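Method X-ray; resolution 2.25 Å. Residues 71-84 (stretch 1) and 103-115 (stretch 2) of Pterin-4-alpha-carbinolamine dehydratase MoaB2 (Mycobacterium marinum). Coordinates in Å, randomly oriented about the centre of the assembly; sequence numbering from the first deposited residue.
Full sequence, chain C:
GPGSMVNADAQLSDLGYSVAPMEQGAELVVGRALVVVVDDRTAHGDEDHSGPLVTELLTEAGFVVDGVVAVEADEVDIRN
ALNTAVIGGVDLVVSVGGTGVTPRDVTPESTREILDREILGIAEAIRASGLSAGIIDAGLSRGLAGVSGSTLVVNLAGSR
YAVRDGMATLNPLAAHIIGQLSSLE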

# COMPACT_ATOMS: atom_id res chain seq x y z
N VAL C 71 -6.03 -32.85 7.13
CA VAL C 71 -6.09 -33.64 5.91
C VAL C 71 -4.76 -33.62 5.18
O VAL C 71 -3.96 -32.70 5.36
CB VAL C 71 -7.19 -33.16 4.93
CG1 VAL C 71 -8.56 -33.53 5.44
CG2 VAL C 71 -7.08 -31.65 4.67
N GLU C 72 -4.56 -34.65 4.36
CA GLU C 72 -3.42 -34.76 3.47
C GLU C 72 -3.54 -33.72 2.36
O GLU C 72 -4.64 -33.22 2.07
CB GLU C 72 -3.37 -36.13 2.81
CG GLU C 72 -3.06 -37.29 3.70
CD GLU C 72 -3.07 -38.60 2.94
OE1 GLU C 72 -3.83 -39.48 3.34
OE2 GLU C 72 -2.33 -38.76 1.94
N ALA C 73 -2.40 -33.41 1.73
CA ALA C 73 -2.36 -32.52 0.58
C ALA C 73 -2.88 -33.30 -0.63
O ALA C 73 -2.14 -33.66 -1.55
CB ALA C 73 -0.95 -32.02 0.35
N ASP C 74 -4.17 -33.58 -0.58
CA ASP C 74 -4.83 -34.40 -1.57
C ASP C 74 -6.15 -33.71 -1.89
O ASP C 74 -6.91 -33.33 -0.98
CB ASP C 74 -5.06 -35.80 -1.02
CG ASP C 74 -5.89 -36.67 -1.94
OD1 ASP C 74 -5.29 -37.29 -2.85
OD2 ASP C 74 -7.13 -36.71 -1.77
N GLU C 75 -6.40 -33.53 -3.18
CA GLU C 75 -7.51 -32.74 -3.70
C GLU C 75 -8.86 -33.25 -3.22
O GLU C 75 -9.71 -32.46 -2.80
CB GLU C 75 -7.45 -32.73 -5.23
CG GLU C 75 -7.81 -31.40 -5.86
CD GLU C 75 -7.46 -31.34 -7.36
OE1 GLU C 75 -6.32 -31.72 -7.73
OE2 GLU C 75 -8.34 -30.91 -8.15
N VAL C 76 -9.06 -34.56 -3.26
CA VAL C 76 -10.30 -35.19 -2.81
C VAL C 76 -10.49 -35.02 -1.29
O VAL C 76 -11.60 -34.68 -0.82
CB VAL C 76 -10.36 -36.67 -3.26
CG1 VAL C 76 -11.47 -37.47 -2.52
CG2 VAL C 76 -10.54 -36.75 -4.78
N ASP C 77 -9.42 -35.23 -0.52
CA ASP C 77 -9.54 -35.13 0.93
C ASP C 77 -9.83 -33.70 1.36
O ASP C 77 -10.72 -33.48 2.20
CB ASP C 77 -8.33 -35.73 1.66
CG ASP C 77 -8.24 -37.27 1.49
OD1 ASP C 77 -9.24 -37.90 1.06
OD2 ASP C 77 -7.17 -37.85 1.79
N ILE C 78 -9.14 -32.73 0.75
CA ILE C 78 -9.37 -31.33 1.04
C ILE C 78 -10.79 -30.94 0.67
O ILE C 78 -11.52 -30.36 1.47
CB ILE C 78 -8.36 -30.41 0.33
CG1 ILE C 78 -6.93 -30.76 0.73
CG2 ILE C 78 -8.65 -28.97 0.68
CD1 ILE C 78 -5.88 -30.10 -0.16
N ARG C 79 -11.21 -31.32 -0.54
CA ARG C 79 -12.55 -31.03 -1.03
C ARG C 79 -13.65 -31.63 -0.14
O ARG C 79 -14.66 -30.97 0.17
CB ARG C 79 -12.67 -31.55 -2.45
CG ARG C 79 -13.91 -31.14 -3.19
CD ARG C 79 -13.83 -31.69 -4.62
NE ARG C 79 -12.90 -30.87 -5.41
CZ ARG C 79 -12.07 -31.36 -6.33
NH1 ARG C 79 -12.05 -32.68 -6.56
NH2 ARG C 79 -11.25 -30.53 -7.00
N ASN C 80 -13.47 -32.87 0.28
CA ASN C 80 -14.42 -33.50 1.20
C ASN C 80 -14.51 -32.79 2.55
O ASN C 80 -15.60 -32.68 3.10
CB ASN C 80 -14.12 -34.98 1.41
CG ASN C 80 -14.51 -35.83 0.20
OD1 ASN C 80 -14.89 -35.31 -0.85
ND2 ASN C 80 -14.41 -37.16 0.35
N ALA C 81 -13.38 -32.36 3.10
CA ALA C 81 -13.40 -31.65 4.38
C ALA C 81 -14.17 -30.33 4.25
O ALA C 81 -14.93 -29.96 5.15
CB ALA C 81 -11.99 -31.40 4.88
N LEU C 82 -14.00 -29.64 3.13
CA LEU C 82 -14.68 -28.37 2.91
C LEU C 82 -16.16 -28.54 2.70
O LEU C 82 -16.94 -27.73 3.24
CB LEU C 82 -14.07 -27.58 1.75
CG LEU C 82 -12.59 -27.23 1.84
CD1 LEU C 82 -12.10 -26.74 0.47
CD2 LEU C 82 -12.35 -26.21 2.95
N ASN C 83 -16.56 -29.55 1.92
CA ASN C 83 -17.97 -29.81 1.63
C ASN C 83 -18.74 -30.15 2.91
O ASN C 83 -19.86 -29.67 3.12
CB ASN C 83 -18.13 -30.94 0.61
CG ASN C 83 -18.07 -30.46 -0.86
OD1 ASN C 83 -18.36 -29.30 -1.17
ND2 ASN C 83 -17.71 -31.38 -1.76
N THR C 84 -18.13 -30.97 3.76
CA THR C 84 -18.71 -31.35 5.05
C THR C 84 -18.98 -30.09 5.89
O THR C 84 -20.08 -29.93 6.44
CB THR C 84 -17.79 -32.35 5.79
OG1 THR C 84 -17.72 -33.54 5.01
CG2 THR C 84 -18.31 -32.69 7.17
N PRO C 103 4.00 -29.56 -6.45
CA PRO C 103 2.88 -30.24 -7.10
C PRO C 103 1.80 -30.64 -6.12
O PRO C 103 0.65 -30.84 -6.51
CB PRO C 103 3.53 -31.51 -7.72
CG PRO C 103 5.00 -31.53 -7.22
CD PRO C 103 5.13 -30.48 -6.16
N ARG C 104 2.19 -30.76 -4.85
CA ARG C 104 1.28 -31.12 -3.77
C ARG C 104 0.48 -29.94 -3.29
O ARG C 104 -0.36 -30.11 -2.41
CB ARG C 104 2.04 -31.71 -2.57
CG ARG C 104 2.68 -33.10 -2.81
CD ARG C 104 1.64 -34.22 -2.96
NE ARG C 104 1.01 -34.62 -1.70
CZ ARG C 104 0.28 -35.73 -1.54
NH1 ARG C 104 0.09 -36.55 -2.57
NH2 ARG C 104 -0.25 -36.02 -0.36
N ASP C 105 0.73 -28.74 -3.83
CA ASP C 105 0.07 -27.55 -3.32
C ASP C 105 -1.29 -27.39 -4.01
O ASP C 105 -1.44 -26.56 -4.94
CB ASP C 105 0.93 -26.31 -3.52
CG ASP C 105 2.07 -26.20 -2.51
OD1 ASP C 105 1.80 -25.97 -1.31
OD2 ASP C 105 3.25 -26.30 -2.94
N VAL C 106 -2.25 -28.20 -3.57
CA VAL C 106 -3.53 -28.35 -4.27
C VAL C 106 -4.77 -27.72 -3.59
O VAL C 106 -5.89 -27.87 -4.09
CB VAL C 106 -3.83 -29.83 -4.65
CG1 VAL C 106 -2.84 -30.34 -5.72
CG2 VAL C 106 -3.81 -30.73 -3.42
N THR C 107 -4.55 -27.02 -2.48
CA THR C 107 -5.66 -26.38 -1.75
C THR C 107 -6.48 -25.44 -2.66
O THR C 107 -7.73 -25.50 -2.64
CB THR C 107 -5.17 -25.62 -0.51
OG1 THR C 107 -4.40 -26.50 0.32
CG2 THR C 107 -6.32 -25.01 0.29
N PRO C 108 -5.81 -24.62 -3.50
CA PRO C 108 -6.66 -23.72 -4.32
C PRO C 108 -7.53 -24.45 -5.34
O PRO C 108 -8.69 -24.06 -5.51
CB PRO C 108 -5.66 -22.80 -5.02
CG PRO C 108 -4.39 -22.90 -4.15
CD PRO C 108 -4.37 -24.33 -3.66
N GLU C 109 -6.98 -25.48 -5.99
CA GLU C 109 -7.72 -26.29 -6.96
C GLU C 109 -8.89 -27.01 -6.29
O GLU C 109 -9.99 -27.06 -6.86
CB GLU C 109 -6.81 -27.32 -7.69
CG GLU C 109 -5.81 -26.75 -8.69
CD GLU C 109 -4.95 -25.65 -8.08
OE1 GLU C 109 -4.22 -25.93 -7.09
OE2 GLU C 109 -5.05 -24.49 -8.54
N SER C 110 -8.65 -27.58 -5.11
CA SER C 110 -9.73 -28.19 -4.30
C SER C 110 -10.80 -27.17 -3.92
O SER C 110 -12.00 -27.45 -3.98
CB SER C 110 -9.19 -28.82 -3.02
OG SER C 110 -8.18 -29.79 -3.28
N THR C 111 -10.35 -25.98 -3.52
CA THR C 111 -11.26 -24.93 -3.06
C THR C 111 -12.12 -24.37 -4.21
O THR C 111 -13.33 -24.21 -4.07
CB THR C 111 -10.49 -23.84 -2.33
OG1 THR C 111 -9.82 -24.45 -1.22
CG2 THR C 111 -11.43 -22.71 -1.83
N ARG C 112 -11.50 -24.12 -5.36
CA ARG C 112 -12.22 -23.52 -6.49
C ARG C 112 -13.49 -24.28 -6.86
O ARG C 112 -14.49 -23.67 -7.20
CB ARG C 112 -11.30 -23.45 -7.73
CG ARG C 112 -11.81 -22.53 -8.84
CD ARG C 112 -10.74 -22.35 -9.93
NE ARG C 112 -9.53 -21.65 -9.47
CZ ARG C 112 -8.30 -22.16 -9.40
NH1 ARG C 112 -8.06 -23.42 -9.77
NH2 ARG C 112 -7.30 -21.42 -8.97
N GLU C 113 -13.41 -25.61 -6.78
CA GLU C 113 -14.51 -26.50 -7.16
C GLU C 113 -15.76 -26.33 -6.32
O GLU C 113 -16.88 -26.45 -6.82
CB GLU C 113 -14.06 -27.95 -7.08
CG GLU C 113 -13.38 -28.43 -8.32
CD GLU C 113 -14.23 -28.19 -9.56
OE1 GLU C 113 -15.29 -28.86 -9.68
OE2 GLU C 113 -13.83 -27.32 -10.39
N ILE C 114 -15.56 -26.06 -5.04
CA ILE C 114 -16.69 -25.92 -4.14
C ILE C 114 -17.18 -24.47 -3.96
O ILE C 114 -18.25 -24.29 -3.40
CB ILE C 114 -16.45 -26.62 -2.79
CG1 ILE C 114 -15.25 -26.02 -2.05
CG2 ILE C 114 -16.19 -28.07 -3.02
CD1 ILE C 114 -15.60 -24.97 -1.07
N LEU C 115 -16.43 -23.47 -4.44
CA LEU C 115 -16.89 -22.07 -4.30
C LEU C 115 -18.06 -21.70 -5.24
O LEU C 115 -18.05 -22.08 -6.41
CB LEU C 115 -15.75 -21.09 -4.49
CG LEU C 115 -14.65 -21.06 -3.41
CD1 LEU C 115 -13.60 -20.01 -3.81
CD2 LEU C 115 -15.22 -20.78 -2.01

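What polar bond could join the two stretches? The candidate is the hydroxyl of Ser110, whose OG lies 3.1 Å from Glu75 O across the contact and also 3.1 Å from Val106 O, one turn back, just before its own helix begins. A single proton cannot fully serve both carbonyls, and the geometry leaves the choice open. Either way, the small side chain lets the backbones come close: the CA atoms of Glu75 and Ser110 are 5.1 Å apart.

How do the charged side chains behave? Arg79 makes its salt bridge within its own helix, from NH2 to Glu75 OE2 at 3.2 Å, one turn away. This pair lies alongside the second helix, where Arg79 NH2 also comes 3.3 Å from Glu113 CG, a carbon contact. Arg79 NE is buried without a partner; Ser110 O, at 3.8 Å from it, is too distant to satisfy it. Near the start of the contact, Arg104 lays its guanidinium face over Ala73 O, with CZ 3.2 Å from that oxygen, but the angles are poor for hydrogen bonding. Glu72 OE2 approaches Arg104 NH2 at 4.1 Å, attracting it electrostatically without forming a salt bridge.

What fills the space between the helices? Their axes approach to 8.6 Å and run in broadly the same direction, 43° apart. Ile78 and Leu82, one turn apart, both point toward the second stretch. Ile78 CD1 meets Val106 CG2 at 3.9 Å, while Leu82 CD1 reaches Ile114 CG1 at 4.1 Å and Thr111 OG1 at 3.6 Å. Ile114 CG2 also packs against the aliphatic part of Arg79, 3.8 Å from its CG.

How does the first helix begin beside this contact? Asp74 caps it: its OD2 accepts from Asp77 N at 3.0 Å, while its CB points away from the second stretch.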